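Local atomic coordinates of protein-glutamine gamma-glutamyltransferase 2 (Pagrus major, PDB entry 1G0D), a protein that probably joins peptide-bound glutamine to lysine side chains or other primary amines in a calcium-dependent reaction, cross-linking or aminating proteins. Residues Pro239-Val244 / Val267-Cys272. Numbering follows the deposited sequence.
Sequences PYTDGV and VKYGQC
Tyr269 reaches across to the loop 239-244 with its phenol, and Asp242 N donates to Tyr269 OH at 3.0 Å, with an N-H...O angle of 151°. Tyr269 CG lies anti to the carbonyl carbon, beside the backbone N, and from there the ring edge passes the inverse gamma turn centred on Tyr240: Tyr269 CE2 sits 3.3 Å from Tyr240 O, which lies in the ring plane, and 3.6 Å from Tyr240 CB. One face of the ring is packed by the neighbouring Lys268 CB, 3.4 Å above its centre; a cis peptide joins the two residues. The lysine chain then runs past Asp242 O, approached by Lys268 CD. A leucine in place of Tyr269 would probably leave Asp242 N without this acceptor and weaken the fit against Tyr240 C and O, which the outer ring edge now meets. The two backbones are also tied twice, by Val244 N to Lys268 O and by Tyr269 N to Val244 O (2.9 Å). Farther along, Gln271 NE2 donates to Tyr240 OH at 3.2 Å, with the hydroxyl only 7° out of the amide plane and the tyrosine ring turned 57° from it; Arg235 O also accepts from this amide, while Tyr240 OH is also hydrogen-bonded to Glu555 OE1, its strongest polar partner. Gln271 is the N-cap of helix 272-286, which begins with active-site Cys272; Tyr515, important for activity, lies beside Gln271, its OH weakly hydrogen-bonded to Cys272 N. Strand 232-234 flanks Lys268 and Tyr269 through Thr233, helix 253-261 packs on Val267, and the Cys272 side chain touches active-site His332 on strand 329-339.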
loop_
_atom_site.group_PDB
_atom_site.type_symbol
_atom_site.label_atom_id
_atom_site.label_comp_id
_atom_site.label_asym_id
_atom_site.label_seq_id
_atom_site.Cartn_x
_atom_site.Cartn_y
_atom_site.Cartn_z
ATOM N N PRO A 239 3.690 10.622 19.686
ATOM C CA PRO A 239 2.801 10.139 20.786
ATOM C C PRO A 239 1.469 9.583 20.200
ATOM O O PRO A 239 0.526 10.328 19.946
ATOM C CB PRO A 239 2.584 11.368 21.655
ATOM C CG PRO A 239 2.906 12.522 20.744
ATOM C CD PRO A 239 3.911 12.066 19.701
ATOM N N TYR A 240 1.416 8.273 19.967
ATOM C CA TYR A 240 0.244 7.643 19.363
ATOM C C TYR A 240 -0.656 7.228 20.481
ATOM O O TYR A 240 -1.110 6.083 20.555
ATOM C CB TYR A 240 0.675 6.415 18.569
ATOM C CG TYR A 240 1.686 6.731 17.499
ATOM C CD1 TYR A 240 1.324 7.427 16.340
ATOM C CD2 TYR A 240 3.013 6.395 17.666
ATOM C CE1 TYR A 240 2.274 7.778 15.390
ATOM C CE2 TYR A 240 3.965 6.738 16.727
ATOM C CZ TYR A 240 3.594 7.426 15.601
ATOM O OH TYR A 240 4.570 7.764 14.695
ATOM N N THR A 241 -0.945 8.200 21.331
ATOM C CA THR A 241 -1.696 7.956 22.536
ATOM C C THR A 241 -2.835 6.962 22.588
ATOM O O THR A 241 -2.754 5.990 23.360
ATOM C CB THR A 241 -2.141 9.275 23.182
ATOM O OG1 THR A 241 -2.786 10.099 22.215
ATOM C CG2 THR A 241 -0.929 10.000 23.721
ATOM N N ASP A 242 -3.884 7.123 21.806
ATOM C CA ASP A 242 -4.938 6.143 22.019
ATOM C C ASP A 242 -5.181 5.175 20.897
ATOM O O ASP A 242 -6.311 5.008 20.440
ATOM C CB ASP A 242 -6.221 6.870 22.387
ATOM C CG ASP A 242 -5.979 7.981 23.396
ATOM O OD1 ASP A 242 -5.736 7.657 24.592
ATOM O OD2 ASP A 242 -6.025 9.173 22.984
ATOM N N GLY A 243 -4.116 4.518 20.468
ATOM C CA GLY A 243 -4.237 3.590 19.367
ATOM C C GLY A 243 -2.960 2.850 19.104
ATOM O O GLY A 243 -2.048 2.919 19.909
ATOM N N VAL A 244 -2.891 2.121 17.992
ATOM C CA VAL A 244 -1.690 1.381 17.664
ATOM C C VAL A 244 -0.786 2.235 16.814
ATOM O O VAL A 244 -1.242 2.913 15.915
ATOM C CB VAL A 244 -2.020 0.099 16.876
ATOM C CG1 VAL A 244 -0.735 -0.599 16.525
ATOM C CG2 VAL A 244 -2.909 -0.836 17.703
ATOM N N VAL A 267 -9.615 3.583 12.390
ATOM C CA VAL A 267 -8.688 2.880 13.262
ATOM C C VAL A 267 -7.484 3.734 13.557
ATOM O O VAL A 267 -6.956 4.363 12.646
ATOM C CB VAL A 267 -8.243 1.591 12.586
ATOM C CG1 VAL A 267 -7.238 0.854 13.437
ATOM C CG2 VAL A 267 -9.466 0.733 12.291
ATOM N N LYS A 268 -7.065 3.785 14.822
ATOM C CA LYS A 268 -5.878 4.562 15.194
ATOM C C LYS A 268 -4.628 3.682 15.313
ATOM O O LYS A 268 -4.594 2.794 16.160
ATOM C CB LYS A 268 -6.106 5.233 16.536
ATOM C CG LYS A 268 -7.224 6.253 16.560
ATOM C CD LYS A 268 -7.110 7.124 17.800
ATOM C CE LYS A 268 -8.415 7.736 18.168
ATOM N NZ LYS A 268 -9.441 6.670 18.171
ATOM N N TYR A 269 -3.580 3.925 14.526
ATOM C CA TYR A 269 -3.478 5.026 13.556
ATOM C C TYR A 269 -2.794 4.473 12.309
ATOM O O TYR A 269 -2.398 3.334 12.266
ATOM C CB TYR A 269 -2.576 6.157 14.109
ATOM C CG TYR A 269 -3.020 6.815 15.423
ATOM C CD1 TYR A 269 -3.998 7.830 15.459
ATOM C CD2 TYR A 269 -2.443 6.433 16.622
ATOM C CE1 TYR A 269 -4.373 8.434 16.688
ATOM C CE2 TYR A 269 -2.806 7.019 17.835
ATOM C CZ TYR A 269 -3.764 8.011 17.886
ATOM O OH TYR A 269 -4.102 8.521 19.150
ATOM N N GLY A 270 -2.610 5.299 11.305
ATOM C CA GLY A 270 -1.919 4.815 10.138
ATOM C C GLY A 270 -1.006 5.890 9.567
ATOM O O GLY A 270 -1.096 7.073 9.924
ATOM N N GLN A 271 -0.092 5.457 8.703
ATOM C CA GLN A 271 0.816 6.356 7.994
ATOM C C GLN A 271 0.800 5.925 6.511
ATOM O O GLN A 271 0.265 4.862 6.203
ATOM C CB GLN A 271 2.207 6.303 8.617
ATOM C CG GLN A 271 2.357 7.421 9.619
ATOM C CD GLN A 271 3.390 7.163 10.702
ATOM O OE1 GLN A 271 4.328 6.351 10.548
ATOM N NE2 GLN A 271 3.228 7.871 11.815
ATOM N N CYS A 272 1.382 6.714 5.603
ATOM C CA CYS A 272 1.304 6.392 4.181
ATOM C C CYS A 272 1.433 4.950 3.704
ATOM O O CYS A 272 0.553 4.506 2.967
ATOM C CB CYS A 272 2.190 7.320 3.349
ATOM S SG CYS A 272 3.884 6.947 3.326
#